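Local coordinates for protein 1-acyl-sn-glycerol-3-phosphate acyltransferase (Thermotoga maritima, PDB 5KYM) that probably transfers a fatty acyl chain to the sn-2 position of lysophosphatidic acid at the membrane, forming phosphatidic acid, at residues L60-V64 and F202-V207; A141-K146 and I175-V181; P185-W189 and V233-V238. The contacts are given in a common frame with arbitrary orientation. Residues are numbered along the deposited sequence.

All three contacts belong to one α/β domain built around a mixed five-stranded sheet. Along the chain, interaction 1 closes a long loop from 60-64 to 202-207. Interaction 2 is nested inside that loop, about 34 Å away between centres and on the opposite side of the chain's centre. Interaction 3 opens only four residues after interaction 2 closes (centres about 22 Å apart), and its segments alternate with those of interaction 1, which it touches (V207 CG1 to W189 O, 4.1 Å; centres about 19 Å apart). Interaction 1 joins the end of helix 38-59 to the chain entering strand 207-211, interaction 2 packs helix 137-147 against the segment leading to strand 183-189, and interaction 3 lays helix 223-243 on that strand.

Interaction 1: L60-V64 and F202-V207; sequences LFSDV and FTPGKV
F61 (phi 49°) ends helix 38-59 in a Schellman motif; residues 62-64 then run extended beside 204-207, the segments' end-to-end directions 11° apart, in register S62-G205, D63-K206 and V64-V207 (CA-CA 5.1, 4.9 and 4.8 Å). V64 and V207 form a parallel beta bridge: V207 N donates to D63 O (3.0 Å), and V64 CA makes a CA-H...O contact with V207 O (3.3 Å). D63 O and V207 O, 3.1 Å apart, are both acceptors and do not bond each other. Upstream, G205 N finds its acceptor in a side chain, S62 OG (m rotamer, 3.3 Å). P204, lacking an NH, packs CB 3.5 Å from L60 O. L60 (m, t) lays CD2 over the F202 ring, 3.7 Å from its centroid, a CH-pi contact. F202 N bonds T10 OG1 of helix 2-34, whose F13 and Y14 meet its ring; K206 NZ bonds S246 OG weakly. The end of helix 38-59 thus leads into edge strand 64-67 beside strand 207-211; V64 and V207 both meet L92 of helix 89-96.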
ATOM      1  N   LEU A  60       8.997  14.472   1.104  1.00 46.85           N
ATOM      2  CA  LEU A  60       8.508  15.088  -0.150  1.00 47.74           C
ATOM      3  C   LEU A  60       7.735  16.402   0.049  1.00 45.87           C
ATOM      4  O   LEU A  60       7.253  17.002  -0.932  1.00 43.15           O
ATOM      5  CB  LEU A  60       7.663  14.072  -0.954  1.00 48.96           C
ATOM      6  CG  LEU A  60       8.472  12.828  -1.333  1.00 49.25           C
ATOM      7  CD1 LEU A  60       7.609  11.705  -1.819  1.00 52.23           C
ATOM      8  CD2 LEU A  60       9.484  13.152  -2.395  1.00 49.74           C
ATOM      9  N   PHE A  61       7.656  16.889   1.280  1.00 45.97           N
ATOM     10  CA  PHE A  61       6.878  18.119   1.552  1.00 49.74           C
ATOM     11  C   PHE A  61       5.483  18.022   0.914  1.00 49.85           C
ATOM     12  O   PHE A  61       5.027  18.961   0.253  1.00 52.75           O
ATOM     13  CB  PHE A  61       7.638  19.381   1.054  1.00 51.55           C
ATOM     14  CG  PHE A  61       9.060  19.451   1.570  1.00 51.40           C
ATOM     15  CD1 PHE A  61       9.324  19.943   2.822  1.00 51.89           C
ATOM     16  CD2 PHE A  61      10.121  18.942   0.825  1.00 54.18           C
ATOM     17  CE1 PHE A  61      10.588  19.922   3.343  1.00 52.66           C
ATOM     18  CE2 PHE A  61      11.400  18.916   1.315  1.00 52.93           C
ATOM     19  CZ  PHE A  61      11.628  19.390   2.585  1.00 55.68           C
ATOM     20  N   SER A  62       4.835  16.862   1.112  1.00 46.71           N
ATOM     21  CA  SER A  62       3.545  16.531   0.532  1.00 44.19           C
ATOM     22  C   SER A  62       2.584  16.160   1.631  1.00 43.92           C
ATOM     23  O   SER A  62       2.932  15.264   2.412  1.00 44.76           O
ATOM     24  CB  SER A  62       3.730  15.368  -0.435  1.00 42.33           C
ATOM     25  OG  SER A  62       4.405  15.785  -1.630  1.00 39.35           O
ATOM     26  N   ASP A  63       1.412  16.835   1.746  1.00 43.82           N
ATOM     27  CA  ASP A  63       0.551  16.621   2.950  1.00 43.26           C
ATOM     28  C   ASP A  63      -0.451  15.537   2.730  1.00 40.94           C
ATOM     29  O   ASP A  63      -1.232  15.610   1.771  1.00 43.87           O
ATOM     30  CB  ASP A  63      -0.162  17.873   3.408  1.00 47.87           C
ATOM     31  CG  ASP A  63       0.778  18.915   3.969  1.00 54.58           C
ATOM     32  OD1 ASP A  63       1.676  19.301   3.199  1.00 69.26           O
ATOM     33  OD2 ASP A  63       0.674  19.351   5.136  1.00 57.19           O
ATOM     34  N   VAL A  64      -0.474  14.529   3.590  1.00 37.97           N
ATOM     35  CA  VAL A  64      -1.421  13.445   3.430  1.00 37.00           C
ATOM     36  C   VAL A  64      -2.719  13.820   4.154  1.00 37.27           C
ATOM     37  O   VAL A  64      -2.685  14.520   5.125  1.00 38.23           O
ATOM     38  CB  VAL A  64      -0.800  12.133   3.946  1.00 35.63           C
ATOM     39  CG1 VAL A  64      -1.785  10.969   3.857  1.00 35.97           C
ATOM     40  CG2 VAL A  64       0.404  11.797   3.131  1.00 35.11           C
ATOM     41  N   PHE A 202      10.361  13.428  -8.390  1.00 50.24           N
ATOM     42  CA  PHE A 202       9.208  13.814  -7.593  1.00 50.42           C
ATOM     43  C   PHE A 202       8.808  15.249  -7.871  1.00 52.30           C
ATOM     44  O   PHE A 202       9.601  16.008  -8.391  1.00 55.30           O
ATOM     45  CB  PHE A 202       9.577  13.670  -6.135  1.00 49.48           C
ATOM     46  CG  PHE A 202       9.801  12.243  -5.712  1.00 49.56           C
ATOM     47  CD1 PHE A 202       8.742  11.453  -5.294  1.00 48.22           C
ATOM     48  CD2 PHE A 202      11.074  11.682  -5.748  1.00 48.91           C
ATOM     49  CE1 PHE A 202       8.957  10.154  -4.902  1.00 47.23           C
ATOM     50  CE2 PHE A 202      11.270  10.352  -5.396  1.00 47.43           C
ATOM     51  CZ  PHE A 202      10.223   9.608  -4.949  1.00 46.96           C
ATOM     52  N   THR A 203       7.562  15.601  -7.563  1.00 53.32           N
ATOM     53  CA  THR A 203       7.095  16.989  -7.488  1.00 54.50           C
ATOM     54  C   THR A 203       6.135  17.056  -6.330  1.00 55.85           C
ATOM     55  O   THR A 203       5.200  16.276  -6.307  1.00 58.74           O
ATOM     56  CB  THR A 203       6.276  17.436  -8.734  1.00 57.25           C
ATOM     57  OG1 THR A 203       5.089  16.689  -8.822  1.00 56.83           O
ATOM     58  CG2 THR A 203       6.984  17.176 -10.068  1.00 60.80           C
ATOM     59  N   PRO A 204       6.309  17.975  -5.367  1.00 54.21           N
ATOM     60  CA  PRO A 204       5.362  17.978  -4.232  1.00 52.11           C
ATOM     61  C   PRO A 204       3.910  18.246  -4.612  1.00 49.93           C
ATOM     62  O   PRO A 204       3.644  18.754  -5.699  1.00 48.88           O
ATOM     63  CB  PRO A 204       5.864  19.117  -3.365  1.00 55.37           C
ATOM     64  CG  PRO A 204       7.290  19.189  -3.679  1.00 56.83           C
ATOM     65  CD  PRO A 204       7.381  18.944  -5.181  1.00 54.75           C
ATOM     66  N   GLY A 205       3.003  17.931  -3.679  1.00 47.73           N
ATOM     67  CA  GLY A 205       1.536  18.098  -3.840  1.00 46.33           C
ATOM     68  C   GLY A 205       0.768  17.455  -2.723  1.00 45.73           C
ATOM     69  O   GLY A 205       1.333  16.765  -1.916  1.00 47.70           O
ATOM     70  N   LYS A 206      -0.535  17.614  -2.666  1.00 46.76           N
ATOM     71  CA  LYS A 206      -1.308  17.004  -1.583  1.00 46.81           C
ATOM     72  C   LYS A 206      -1.699  15.585  -1.974  1.00 46.26           C
ATOM     73  O   LYS A 206      -2.041  15.328  -3.118  1.00 48.61           O
ATOM     74  CB  LYS A 206      -2.559  17.796  -1.344  1.00 51.06           C
ATOM     75  CG  LYS A 206      -2.300  19.283  -1.163  1.00 56.64           C
ATOM     76  CD  LYS A 206      -3.546  20.051  -0.800  1.00 60.53           C
ATOM     77  CE  LYS A 206      -4.244  20.587  -2.026  1.00 64.27           C
ATOM     78  NZ  LYS A 206      -5.593  20.969  -1.541  1.00 71.21           N
ATOM     79  N   VAL A 207      -1.639  14.650  -1.043  1.00 43.61           N
ATOM     80  CA  VAL A 207      -2.201  13.318  -1.266  1.00 42.63           C
ATOM     81  C   VAL A 207      -3.453  13.179  -0.392  1.00 42.47           C
ATOM     82  O   VAL A 207      -3.438  13.609   0.781  1.00 43.96           O
ATOM     83  CB  VAL A 207      -1.179  12.242  -0.901  1.00 41.83           C
ATOM     84  CG1 VAL A 207      -1.745  10.840  -1.068  1.00 41.90           C
ATOM     85  CG2 VAL A 207       0.059  12.423  -1.753  1.00 42.22           C
TER

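Interaction 2: A141-K146 and I175-V181; sequences AIEKLK and IAVKTGV
No hydrogen bond joins these segments; they fit by shape. Residues 141-146 form a regular turn and a half of helix 137-147. Residues 175-177 are helical, and the chain leaves helical phi/psi at G180, whose positive phi (63°) glycine adopts easily and whose N still bonds A176 O (2.8 Å); V181 is extended. The backbones come closest at I142 and I175, with 6.0 Å between CA atoms.

The central bump is the T179 methyl. In the p rotamer, its CG2 enters the groove between I142 and L145, one helical turn apart, lying 3.8 Å from I142 CG2 and 3.8 Å from L145 CB. The same rotamer lets OG1 donate to I175 O (2.8 Å) and accept from V181 N (3.2 Å), an ST turn. Threonine thus offers a methyl to the helix and a hydroxyl to its own backbone. L145 (m, t) fills the hollow between I175 (p, t) and V181: CD1 is 3.8 Å from I175 CD1, and CD2 is 3.8 Å from V181 CG1. On the more open flank, I142 CD1 rests 3.7 Å from K178 CB, so the aliphatic base of the lysine covers the isoleucine. K146, on the solvent side, is tied to E143 by a salt bridge from NZ to OE2 (3.2 Å). A141 CB only grazes I175 CG2, at 4.5 Å.

Beneath, L145, I175 and V181 all touch I79 of strand 79-82, while A141 and L145 meet F151 of edge strand 151-153. Both segments therefore pack against the end of the sheet, and A176 reaches L226 of helix 223-243.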
ATOM      1  N   ALA A 141      -0.705 -16.270  -0.619  1.00 90.18           N
ATOM      2  CA  ALA A 141      -1.604 -15.203  -0.224  1.00 81.37           C
ATOM      3  C   ALA A 141      -2.815 -15.797   0.490  1.00 77.50           C
ATOM      4  O   ALA A 141      -3.088 -15.448   1.629  1.00 76.08           O
ATOM      5  CB  ALA A 141      -2.037 -14.406  -1.438  1.00 80.55           C
ATOM      6  N   ILE A 142      -3.493 -16.745  -0.160  1.00 73.94           N
ATOM      7  CA  ILE A 142      -4.639 -17.442   0.439  1.00 71.65           C
ATOM      8  C   ILE A 142      -4.251 -18.058   1.787  1.00 74.54           C
ATOM      9  O   ILE A 142      -4.971 -17.955   2.799  1.00 73.42           O
ATOM     10  CB  ILE A 142      -5.211 -18.548  -0.459  1.00 71.16           C
ATOM     11  CG1 ILE A 142      -5.869 -17.950  -1.700  1.00 71.16           C
ATOM     12  CG2 ILE A 142      -6.275 -19.330   0.299  1.00 72.73           C
ATOM     13  CD1 ILE A 142      -6.851 -18.856  -2.439  1.00 71.15           C
ATOM     14  N   GLU A 143      -3.080 -18.709   1.787  1.00 77.77           N
ATOM     15  CA  GLU A 143      -2.583 -19.420   2.963  1.00 79.78           C
ATOM     16  C   GLU A 143      -2.236 -18.445   4.084  1.00 75.87           C
ATOM     17  O   GLU A 143      -2.780 -18.560   5.195  1.00 73.95           O
ATOM     18  CB  GLU A 143      -1.433 -20.365   2.574  1.00 86.40           C
ATOM     19  CG  GLU A 143      -1.806 -21.625   1.742  1.00 96.47           C
ATOM     20  CD  GLU A 143      -3.186 -22.276   2.042  1.00 97.77           C
ATOM     21  OE1 GLU A 143      -3.298 -22.679   3.234  1.00 96.14           O
ATOM     22  OE2 GLU A 143      -4.099 -22.382   1.106  1.00 83.72           O
ATOM     23  N   LYS A 144      -1.387 -17.460   3.781  1.00 69.51           N
ATOM     24  CA  LYS A 144      -1.152 -16.325   4.680  1.00 66.39           C
ATOM     25  C   LYS A 144      -2.417 -15.651   5.217  1.00 66.63           C
ATOM     26  O   LYS A 144      -2.496 -15.370   6.419  1.00 66.29           O
ATOM     27  CB  LYS A 144      -0.277 -15.260   4.011  1.00 63.57           C
ATOM     28  CG  LYS A 144       1.152 -15.674   3.963  1.00 63.59           C
ATOM     29  CD  LYS A 144       2.044 -14.898   3.001  1.00 62.52           C
ATOM     30  CE  LYS A 144       3.464 -15.437   3.170  1.00 62.69           C
ATOM     31  NZ  LYS A 144       4.419 -14.927   2.158  1.00 63.38           N
ATOM     32  N   LEU A 145      -3.398 -15.410   4.351  1.00 66.20           N
ATOM     33  CA  LEU A 145      -4.672 -14.850   4.794  1.00 64.15           C
ATOM     34  C   LEU A 145      -5.325 -15.690   5.855  1.00 67.13           C
ATOM     35  O   LEU A 145      -5.732 -15.140   6.890  1.00 64.94           O
ATOM     36  CB  LEU A 145      -5.633 -14.601   3.654  1.00 62.22           C
ATOM     37  CG  LEU A 145      -5.343 -13.239   2.977  1.00 60.42           C
ATOM     38  CD1 LEU A 145      -5.826 -13.259   1.526  1.00 62.45           C
ATOM     39  CD2 LEU A 145      -5.899 -12.052   3.704  1.00 57.03           C
ATOM     40  N   LYS A 146      -5.368 -17.012   5.631  1.00 74.63           N
ATOM     41  CA  LYS A 146      -5.946 -17.958   6.604  1.00 76.41           C
ATOM     42  C   LYS A 146      -5.215 -17.947   7.938  1.00 75.66           C
ATOM     43  O   LYS A 146      -5.829 -18.023   8.989  1.00 78.15           O
ATOM     44  CB  LYS A 146      -6.000 -19.358   6.013  1.00 79.63           C
ATOM     45  CG  LYS A 146      -6.998 -19.494   4.872  1.00 86.88           C
ATOM     46  CD  LYS A 146      -6.582 -20.609   3.891  1.00 95.92           C
ATOM     47  CE  LYS A 146      -7.663 -21.086   2.893  1.00101.23           C
ATOM     48  NZ  LYS A 146      -7.153 -22.200   2.014  1.00102.66           N
ATOM     49  N   ILE A 175      -8.861 -13.595  -4.089  1.00 64.04           N
ATOM     50  CA  ILE A 175      -8.290 -13.934  -2.767  1.00 62.28           C
ATOM     51  C   ILE A 175      -9.262 -13.695  -1.620  1.00 59.48           C
ATOM     52  O   ILE A 175      -9.192 -14.357  -0.603  1.00 60.32           O
ATOM     53  CB  ILE A 175      -6.922 -13.306  -2.436  1.00 63.54           C
ATOM     54  CG1 ILE A 175      -7.032 -11.852  -2.184  1.00 60.70           C
ATOM     55  CG2 ILE A 175      -5.908 -13.536  -3.537  1.00 69.45           C
ATOM     56  CD1 ILE A 175      -5.722 -11.327  -1.696  1.00 60.34           C
ATOM     57  N   ALA A 176     -10.200 -12.782  -1.816  1.00 57.80           N
ATOM     58  CA  ALA A 176     -11.261 -12.544  -0.827  1.00 59.10           C
ATOM     59  C   ALA A 176     -12.325 -13.648  -0.838  1.00 60.06           C
ATOM     60  O   ALA A 176     -12.672 -14.221   0.203  1.00 62.60           O
ATOM     61  CB  ALA A 176     -11.907 -11.191  -1.055  1.00 58.99           C
ATOM     62  N   VAL A 177     -12.840 -13.939  -2.031  1.00 60.83           N
ATOM     63  CA  VAL A 177     -13.809 -15.014  -2.231  1.00 60.27           C
ATOM     64  C   VAL A 177     -13.408 -16.314  -1.604  1.00 57.44           C
ATOM     65  O   VAL A 177     -14.197 -16.884  -0.908  1.00 57.04           O
ATOM     66  CB  VAL A 177     -14.144 -15.192  -3.728  1.00 60.65           C
ATOM     67  CG1 VAL A 177     -14.341 -16.619  -4.091  1.00 61.78           C
ATOM     68  CG2 VAL A 177     -15.385 -14.415  -4.003  1.00 62.25           C
ATOM     69  N   LYS A 178     -12.178 -16.733  -1.824  1.00 59.04           N
ATOM     70  CA  LYS A 178     -11.660 -18.062  -1.354  1.00 63.84           C
ATOM     71  C   LYS A 178     -11.168 -18.094   0.088  1.00 61.39           C
ATOM     72  O   LYS A 178     -10.788 -19.146   0.558  1.00 65.90           O
ATOM     73  CB  LYS A 178     -10.520 -18.593  -2.276  1.00 68.31           C
ATOM     74  CG  LYS A 178     -11.025 -19.278  -3.537  1.00 72.80           C
ATOM     75  CD  LYS A 178      -9.893 -19.725  -4.451  1.00 80.34           C
ATOM     76  CE  LYS A 178     -10.432 -20.433  -5.702  1.00 88.57           C
ATOM     77  NZ  LYS A 178     -11.483 -21.469  -5.442  1.00 90.79           N
ATOM     78  N   THR A 179     -11.095 -16.954   0.763  1.00 58.26           N
ATOM     79  CA  THR A 179     -10.674 -16.902   2.169  1.00 55.76           C
ATOM     80  C   THR A 179     -11.750 -16.408   3.085  1.00 55.09           C
ATOM     81  O   THR A 179     -11.615 -16.581   4.295  1.00 58.53           O
ATOM     82  CB  THR A 179      -9.464 -15.952   2.396  1.00 54.35           C
ATOM     83  OG1 THR A 179      -9.789 -14.580   2.094  1.00 50.38           O
ATOM     84  CG2 THR A 179      -8.300 -16.379   1.538  1.00 55.01           C
ATOM     85  N   GLY A 180     -12.759 -15.733   2.541  1.00 53.08           N
ATOM     86  CA  GLY A 180     -13.736 -15.050   3.357  1.00 51.53           C
ATOM     87  C   GLY A 180     -13.274 -13.912   4.249  1.00 50.94           C
ATOM     88  O   GLY A 180     -14.063 -13.449   5.095  1.00 49.72           O
ATOM     89  N   VAL A 181     -12.050 -13.389   4.053  1.00 51.62           N
ATOM     90  CA  VAL A 181     -11.624 -12.210   4.860  1.00 51.92           C
ATOM     91  C   VAL A 181     -12.227 -10.918   4.245  1.00 50.18           C
ATOM     92  O   VAL A 181     -12.414 -10.823   3.019  1.00 49.93           O
ATOM     93  CB  VAL A 181     -10.085 -12.082   5.163  1.00 51.15           C
ATOM     94  CG1 VAL A 181      -9.274 -13.334   4.753  1.00 50.95           C
ATOM     95  CG2 VAL A 181      -9.486 -10.830   4.552  1.00 50.17           C
TER

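Interaction 3: P185-W189 and V233-V238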
ATOM      1  N   PRO A 185     -12.125  -1.337   1.003  1.00 43.48           N
ATOM      2  CA  PRO A 185     -11.876  -0.554  -0.187  1.00 44.26           C
ATOM      3  C   PRO A 185     -11.240   0.780   0.127  1.00 42.90           C
ATOM      4  O   PRO A 185     -11.681   1.397   1.061  1.00 40.52           O
ATOM      5  CB  PRO A 185     -13.267  -0.341  -0.766  1.00 44.94           C
ATOM      6  CG  PRO A 185     -14.050  -1.445  -0.229  1.00 45.57           C
ATOM      7  CD  PRO A 185     -13.550  -1.552   1.187  1.00 44.79           C
ATOM      8  N   VAL A 186     -10.241   1.200  -0.662  1.00 42.25           N
ATOM      9  CA  VAL A 186      -9.521   2.453  -0.415  1.00 41.86           C
ATOM     10  C   VAL A 186      -9.369   3.210  -1.696  1.00 40.34           C
ATOM     11  O   VAL A 186      -9.088   2.601  -2.661  1.00 43.66           O
ATOM     12  CB  VAL A 186      -8.117   2.194   0.153  1.00 40.27           C
ATOM     13  CG1 VAL A 186      -7.296   3.463   0.168  1.00 38.90           C
ATOM     14  CG2 VAL A 186      -8.261   1.653   1.552  1.00 41.00           C
ATOM     15  N   SER A 187      -9.519   4.524  -1.691  1.00 37.99           N
ATOM     16  CA  SER A 187      -9.325   5.304  -2.890  1.00 37.10           C
ATOM     17  C   SER A 187      -8.189   6.276  -2.624  1.00 37.18           C
ATOM     18  O   SER A 187      -8.176   6.966  -1.590  1.00 35.98           O
ATOM     19  CB  SER A 187     -10.571   6.098  -3.197  1.00 37.58           C
ATOM     20  OG  SER A 187     -11.734   5.306  -3.209  1.00 37.31           O
ATOM     21  N   ILE A 188      -7.243   6.342  -3.561  1.00 37.19           N
ATOM     22  CA  ILE A 188      -6.022   7.149  -3.440  1.00 36.15           C
ATOM     23  C   ILE A 188      -6.089   8.215  -4.519  1.00 38.89           C
ATOM     24  O   ILE A 188      -6.317   7.881  -5.721  1.00 40.16           O
ATOM     25  CB  ILE A 188      -4.803   6.303  -3.757  1.00 35.26           C
ATOM     26  CG1 ILE A 188      -4.649   5.163  -2.733  1.00 35.01           C
ATOM     27  CG2 ILE A 188      -3.544   7.177  -3.796  1.00 35.36           C
ATOM     28  CD1 ILE A 188      -3.448   4.242  -2.945  1.00 34.49           C
ATOM     29  N   TRP A 189      -5.921   9.487  -4.138  1.00 38.63           N
ATOM     30  CA  TRP A 189      -5.751  10.507  -5.133  1.00 38.85           C
ATOM     31  C   TRP A 189      -4.657  11.471  -4.827  1.00 38.90           C
ATOM     32  O   TRP A 189      -4.639  12.022  -3.769  1.00 38.78           O
ATOM     33  CB  TRP A 189      -6.994  11.310  -5.252  1.00 40.79           C
ATOM     34  CG  TRP A 189      -6.865  12.289  -6.400  1.00 43.10           C
ATOM     35  CD1 TRP A 189      -6.797  13.614  -6.346  1.00 42.41           C
ATOM     36  CD2 TRP A 189      -6.775  11.940  -7.779  1.00 45.21           C
ATOM     37  NE1 TRP A 189      -6.686  14.137  -7.599  1.00 44.06           N
ATOM     38  CE2 TRP A 189      -6.652  13.123  -8.506  1.00 44.94           C
ATOM     39  CE3 TRP A 189      -6.782  10.713  -8.461  1.00 45.71           C
ATOM     40  CZ2 TRP A 189      -6.501  13.147  -9.878  1.00 47.01           C
ATOM     41  CZ3 TRP A 189      -6.634  10.729  -9.830  1.00 47.12           C
ATOM     42  CH2 TRP A 189      -6.487  11.941 -10.526  1.00 48.38           C
ATOM     43  N   VAL A 233     -17.148   1.327  -5.722  1.00 52.48           N
ATOM     44  CA  VAL A 233     -16.797   2.029  -4.446  1.00 51.20           C
ATOM     45  C   VAL A 233     -15.475   2.815  -4.534  1.00 48.22           C
ATOM     46  O   VAL A 233     -15.420   4.001  -4.195  1.00 47.35           O
ATOM     47  CB  VAL A 233     -16.729   1.065  -3.230  1.00 50.67           C
ATOM     48  CG1 VAL A 233     -16.197   1.796  -2.003  1.00 48.70           C
ATOM     49  CG2 VAL A 233     -18.101   0.451  -2.940  1.00 50.04           C
ATOM     50  N   VAL A 234     -14.446   2.135  -5.002  1.00 47.03           N
ATOM     51  CA  VAL A 234     -13.136   2.726  -5.096  1.00 47.99           C
ATOM     52  C   VAL A 234     -13.177   3.863  -6.102  1.00 49.86           C
ATOM     53  O   VAL A 234     -12.719   4.985  -5.793  1.00 52.66           O
ATOM     54  CB  VAL A 234     -12.036   1.724  -5.494  1.00 46.50           C
ATOM     55  CG1 VAL A 234     -10.707   2.479  -5.552  1.00 45.30           C
ATOM     56  CG2 VAL A 234     -11.928   0.584  -4.495  1.00 45.94           C
ATOM     57  N   LYS A 235     -13.738   3.566  -7.281  1.00 50.27           N
ATOM     58  CA  LYS A 235     -13.816   4.550  -8.347  1.00 51.93           C
ATOM     59  C   LYS A 235     -14.497   5.832  -7.951  1.00 50.06           C
ATOM     60  O   LYS A 235     -13.997   6.902  -8.288  1.00 51.05           O
ATOM     61  CB  LYS A 235     -14.486   3.988  -9.597  1.00 55.41           C
ATOM     62  CG  LYS A 235     -13.518   3.340 -10.545  1.00 57.26           C
ATOM     63  CD  LYS A 235     -14.331   2.839 -11.694  1.00 64.32           C
ATOM     64  CE  LYS A 235     -13.457   2.119 -12.717  1.00 72.73           C
ATOM     65  NZ  LYS A 235     -14.248   1.857 -13.971  1.00 75.69           N
ATOM     66  N   ARG A 236     -15.629   5.709  -7.267  1.00 49.39           N
ATOM     67  CA  ARG A 236     -16.399   6.865  -6.831  1.00 50.44           C
ATOM     68  C   ARG A 236     -15.574   7.709  -5.875  1.00 46.82           C
ATOM     69  O   ARG A 236     -15.677   8.926  -5.872  1.00 44.25           O
ATOM     70  CB  ARG A 236     -17.750   6.477  -6.202  1.00 55.15           C
ATOM     71  CG  ARG A 236     -18.680   7.681  -6.007  1.00 64.34           C
ATOM     72  CD  ARG A 236     -20.122   7.321  -5.609  1.00 76.47           C
ATOM     73  NE  ARG A 236     -20.220   6.295  -4.543  1.00 85.95           N
ATOM     74  CZ  ARG A 236     -20.410   4.969  -4.707  1.00 87.25           C
ATOM     75  NH1 ARG A 236     -20.537   4.403  -5.921  1.00 91.48           N
ATOM     76  NH2 ARG A 236     -20.468   4.183  -3.631  1.00 84.39           N
ATOM     77  N   GLY A 237     -14.754   7.057  -5.066  1.00 45.66           N
ATOM     78  CA  GLY A 237     -13.872   7.772  -4.171  1.00 44.90           C
ATOM     79  C   GLY A 237     -12.909   8.660  -4.916  1.00 43.77           C
ATOM     80  O   GLY A 237     -12.753   9.852  -4.620  1.00 41.99           O
ATOM     81  N   VAL A 238     -12.289   8.072  -5.926  1.00 44.01           N
ATOM     82  CA  VAL A 238     -11.309   8.774  -6.724  1.00 44.86           C
ATOM     83  C   VAL A 238     -11.929  10.022  -7.327  1.00 46.35           C
ATOM     84  O   VAL A 238     -11.334  11.090  -7.311  1.00 47.27           O
ATOM     85  CB  VAL A 238     -10.747   7.867  -7.812  1.00 44.64           C
ATOM     86  CG1 VAL A 238      -9.799   8.628  -8.687  1.00 45.74           C
ATOM     87  CG2 VAL A 238      -9.961   6.795  -7.158  1.00 45.09           C
TER
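Valines and a proline make the apolar centre. P185 CB lies 3.8 Å from V233 CG1 and 4.1 Å from V234 CG2, so one edge of the proline ring, at CB, rests against both valines. V234 CG1 then descends to 3.3 Å from V186 O. Further along, V238 spans the next gap, with CG2 4.1 Å from S187 CB and CG1 3.7 Å from W189 CE3. Beta-branched valine suits this seam, being broad near the backbone and short enough for the helix axis to come within 7.0 Å of the strand axis. Their N-to-C directions differ by only 28°.

The alternation of the strand decides who takes part: P185, S187 and W189 point toward the helix, whereas V186 and I188 point away, I188 reaching L92 and I93 of helix 89-96. Near the closest backbone approach (S187 CA to V234 CA, 5.1 Å), S187 OG lies 3.4 Å from G237 CA. Any beta carbon on G237 would clash with that oxygen, so glycine is what makes the close approach possible.

The polar element is S187 itself. Its hydroxyl donates to V234 O (2.8 Å), an oxygen that also receives V238 N (3.1 Å) within the helix, and OG is hydrogen-bonded to H212 NE2 as well. Serine is small enough to pin strand to helix without widening the gap.

A helix laid nearly along a sheet strand is typical of α/β layered folds, and here helices 223-243 and 89-96 cover opposite faces of strand 183-189. I188 also touches D89, probably the aspartate of the HX4D motif, which would place the end of this strand close to the presumed active site.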